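Cadherin-23 (PDB 5VH2) is a calcium-binding cadherin that mediates cell adhesion and probably serves mechanotransduction in hearing. Local coordinates at residues A[14-19]-A[98-103]. The protein carries 1 engineered substitution. Sequence-based numbering, arbitrary orientation.
Sequences NRLGLR and SVYVTL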
loop_
_atom_site.group_PDB
_atom_site.type_symbol
_atom_site.label_atom_id
_atom_site.label_comp_id
_atom_site.label_asym_id
_atom_site.label_seq_id
_atom_site.Cartn_x
_atom_site.Cartn_y
_atom_site.Cartn_z
ATOM N N ASN A 14 -22.333 5.442 -2.500
ATOM C CA ASN A 14 -21.124 5.443 -1.687
ATOM C C ASN A 14 -20.679 4.048 -1.348
ATOM O O ASN A 14 -21.439 3.263 -0.758
ATOM C CB ASN A 14 -21.340 6.177 -0.368
ATOM C CG ASN A 14 -21.394 7.668 -0.540
ATOM O OD1 ASN A 14 -20.667 8.238 -1.345
ATOM N ND2 ASN A 14 -22.253 8.312 0.228
ATOM N N ARG A 15 -19.431 3.750 -1.698
ATOM C CA ARG A 15 -18.735 2.609 -1.120
ATOM C C ARG A 15 -17.423 3.051 -0.462
ATOM O O ARG A 15 -16.458 3.396 -1.160
ATOM C CB ARG A 15 -18.434 1.576 -2.198
ATOM C CG ARG A 15 -17.618 0.381 -1.695
ATOM C CD ARG A 15 -18.285 -0.305 -0.519
ATOM N NE ARG A 15 -17.489 -1.393 0.014
ATOM C CZ ARG A 15 -17.350 -2.584 -0.561
ATOM N NH1 ARG A 15 -16.618 -3.516 0.044
ATOM N NH2 ARG A 15 -17.862 -2.829 -1.761
ATOM N N LEU A 16 -17.386 3.016 0.864
ATOM C CA LEU A 16 -16.257 3.523 1.648
ATOM C C LEU A 16 -15.456 2.363 2.226
ATOM O O LEU A 16 -16.029 1.377 2.709
ATOM C CB LEU A 16 -16.741 4.428 2.785
ATOM C CG LEU A 16 -17.828 5.443 2.378
ATOM C CD1 LEU A 16 -18.415 6.210 3.543
ATOM C CD2 LEU A 16 -17.288 6.369 1.301
ATOM N N GLY A 17 -14.134 2.469 2.182
ATOM C CA GLY A 17 -13.279 1.477 2.813
ATOM C C GLY A 17 -13.203 0.152 2.078
ATOM O O GLY A 17 -13.127 -0.915 2.699
ATOM N N LEU A 18 -13.242 0.225 0.757
ATOM C CA LEU A 18 -12.965 -0.931 -0.078
ATOM C C LEU A 18 -11.497 -1.287 0.098
ATOM O O LEU A 18 -10.620 -0.449 -0.090
ATOM C CB LEU A 18 -13.241 -0.608 -1.544
ATOM C CG LEU A 18 -12.974 -1.670 -2.611
ATOM C CD1 LEU A 18 -13.923 -2.829 -2.437
ATOM C CD2 LEU A 18 -13.165 -1.115 -4.003
ATOM N N ARG A 19 -11.240 -2.536 0.463
ATOM C CA ARG A 19 -9.885 -2.973 0.764
ATOM C C ARG A 19 -9.028 -2.840 -0.503
ATOM O O ARG A 19 -9.391 -3.400 -1.543
ATOM C CB ARG A 19 -9.914 -4.433 1.227
ATOM C CG ARG A 19 -10.702 -4.678 2.516
ATOM C CD ARG A 19 -10.792 -6.120 2.923
ATOM N NE ARG A 19 -9.484 -6.713 3.197
ATOM C CZ ARG A 19 -9.298 -7.866 3.846
ATOM N NH1 ARG A 19 -10.321 -8.579 4.338
ATOM N NH2 ARG A 19 -8.066 -8.325 4.037
ATOM N N SER A 98 -23.685 9.395 -9.710
ATOM C CA SER A 98 -22.268 9.065 -9.611
ATOM C C SER A 98 -22.012 8.058 -8.499
ATOM O O SER A 98 -22.890 7.780 -7.685
ATOM C CB SER A 98 -21.433 10.335 -9.441
ATOM O OG SER A 98 -21.549 11.172 -10.588
ATOM N N VAL A 99 -20.825 7.472 -8.488
ATOM C CA VAL A 99 -20.480 6.446 -7.523
ATOM C C VAL A 99 -19.125 6.780 -6.907
ATOM O O VAL A 99 -18.123 6.925 -7.626
ATOM C CB VAL A 99 -20.443 5.055 -8.180
ATOM C CG1 VAL A 99 -20.071 3.972 -7.160
ATOM C CG2 VAL A 99 -21.800 4.730 -8.784
ATOM N N TYR A 100 -19.110 6.962 -5.585
ATOM C CA TYR A 100 -17.908 7.399 -4.872
ATOM C C TYR A 100 -17.353 6.166 -4.193
ATOM O O TYR A 100 -18.042 5.539 -3.356
ATOM C CB TYR A 100 -18.280 8.496 -3.858
ATOM C CG TYR A 100 -17.166 9.080 -2.981
ATOM C CD1 TYR A 100 -16.039 9.699 -3.547
ATOM C CD2 TYR A 100 -17.317 9.145 -1.592
ATOM C CE1 TYR A 100 -15.045 10.261 -2.746
ATOM C CE2 TYR A 100 -16.342 9.704 -0.779
ATOM C CZ TYR A 100 -15.186 10.254 -1.362
ATOM O OH TYR A 100 -14.173 10.811 -0.573
ATOM N N VAL A 101 -16.137 5.787 -4.605
ATOM C CA VAL A 101 -15.403 4.692 -3.950
ATOM C C VAL A 101 -14.145 5.242 -3.276
ATOM O O VAL A 101 -13.339 5.889 -3.924
ATOM C CB VAL A 101 -14.994 3.619 -4.972
ATOM C CG1 VAL A 101 -14.344 2.433 -4.274
ATOM C CG2 VAL A 101 -16.216 3.153 -5.766
ATOM N N THR A 102 -14.005 5.022 -1.963
ATOM C CA THR A 102 -12.756 5.308 -1.253
ATOM C C THR A 102 -12.125 3.996 -0.791
ATOM O O THR A 102 -12.828 3.018 -0.513
ATOM C CB THR A 102 -12.949 6.217 -0.029
ATOM O OG1 THR A 102 -13.657 5.513 0.980
ATOM C CG2 THR A 102 -13.705 7.454 -0.362
ATOM N N LEU A 103 -10.796 3.980 -0.766
ATOM C CA LEU A 103 -10.032 2.762 -0.512
ATOM C C LEU A 103 -9.486 2.729 0.915
ATOM O O LEU A 103 -9.146 3.766 1.496
ATOM C CB LEU A 103 -8.849 2.678 -1.472
ATOM C CG LEU A 103 -9.108 2.498 -2.957
ATOM C CD1 LEU A 103 -7.827 2.070 -3.643
ATOM C CD2 LEU A 103 -10.168 1.439 -3.183
#
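Asn14 CG lies anti to the carbonyl carbon (chi1 -74°) and Tyr100 CG anti to the backbone N (chi1 179°), and the amide of Asn14 lies beside the Tyr100 ring. Asn14 OD1 comes to the ring edge, near its plane, 3.5 Å from Tyr100 CD2; the same oxygen accepts a hydrogen bond from Gln12. Leu16 CD2 meets the ring obliquely, 4.0 Å from Tyr100 CD2. An alanine at Tyr100 would keep the CB beside Asn14 OD1 but take away the ring, which would probably open a gap beside Leu16 CD2 and the Asn14 amide. Between the strands, Arg15 N donates to Tyr100 O at 2.8 Å, and Arg15 O accepts from Thr102 N at 3.1 Å. This parallel pairing joins strand 12-19, at one edge of its sheet, to strand 94-104 in the Greek-key beta-sandwich of a cadherin repeat. A beta bulge follows at Leu16 and Gly17, where Gly17 has positive phi (74°). Thr102 O takes a hydrogen bond from Leu18 N at 3.1 Å and a weak one from Gly17 N, which also reaches Thr102 OG1 weakly. On the buried face, Leu18 CD2 packs 3.7 Å from Val101 CG1 and 4.0 Å from Leu103 CD2, and Leu71 borders both leucines.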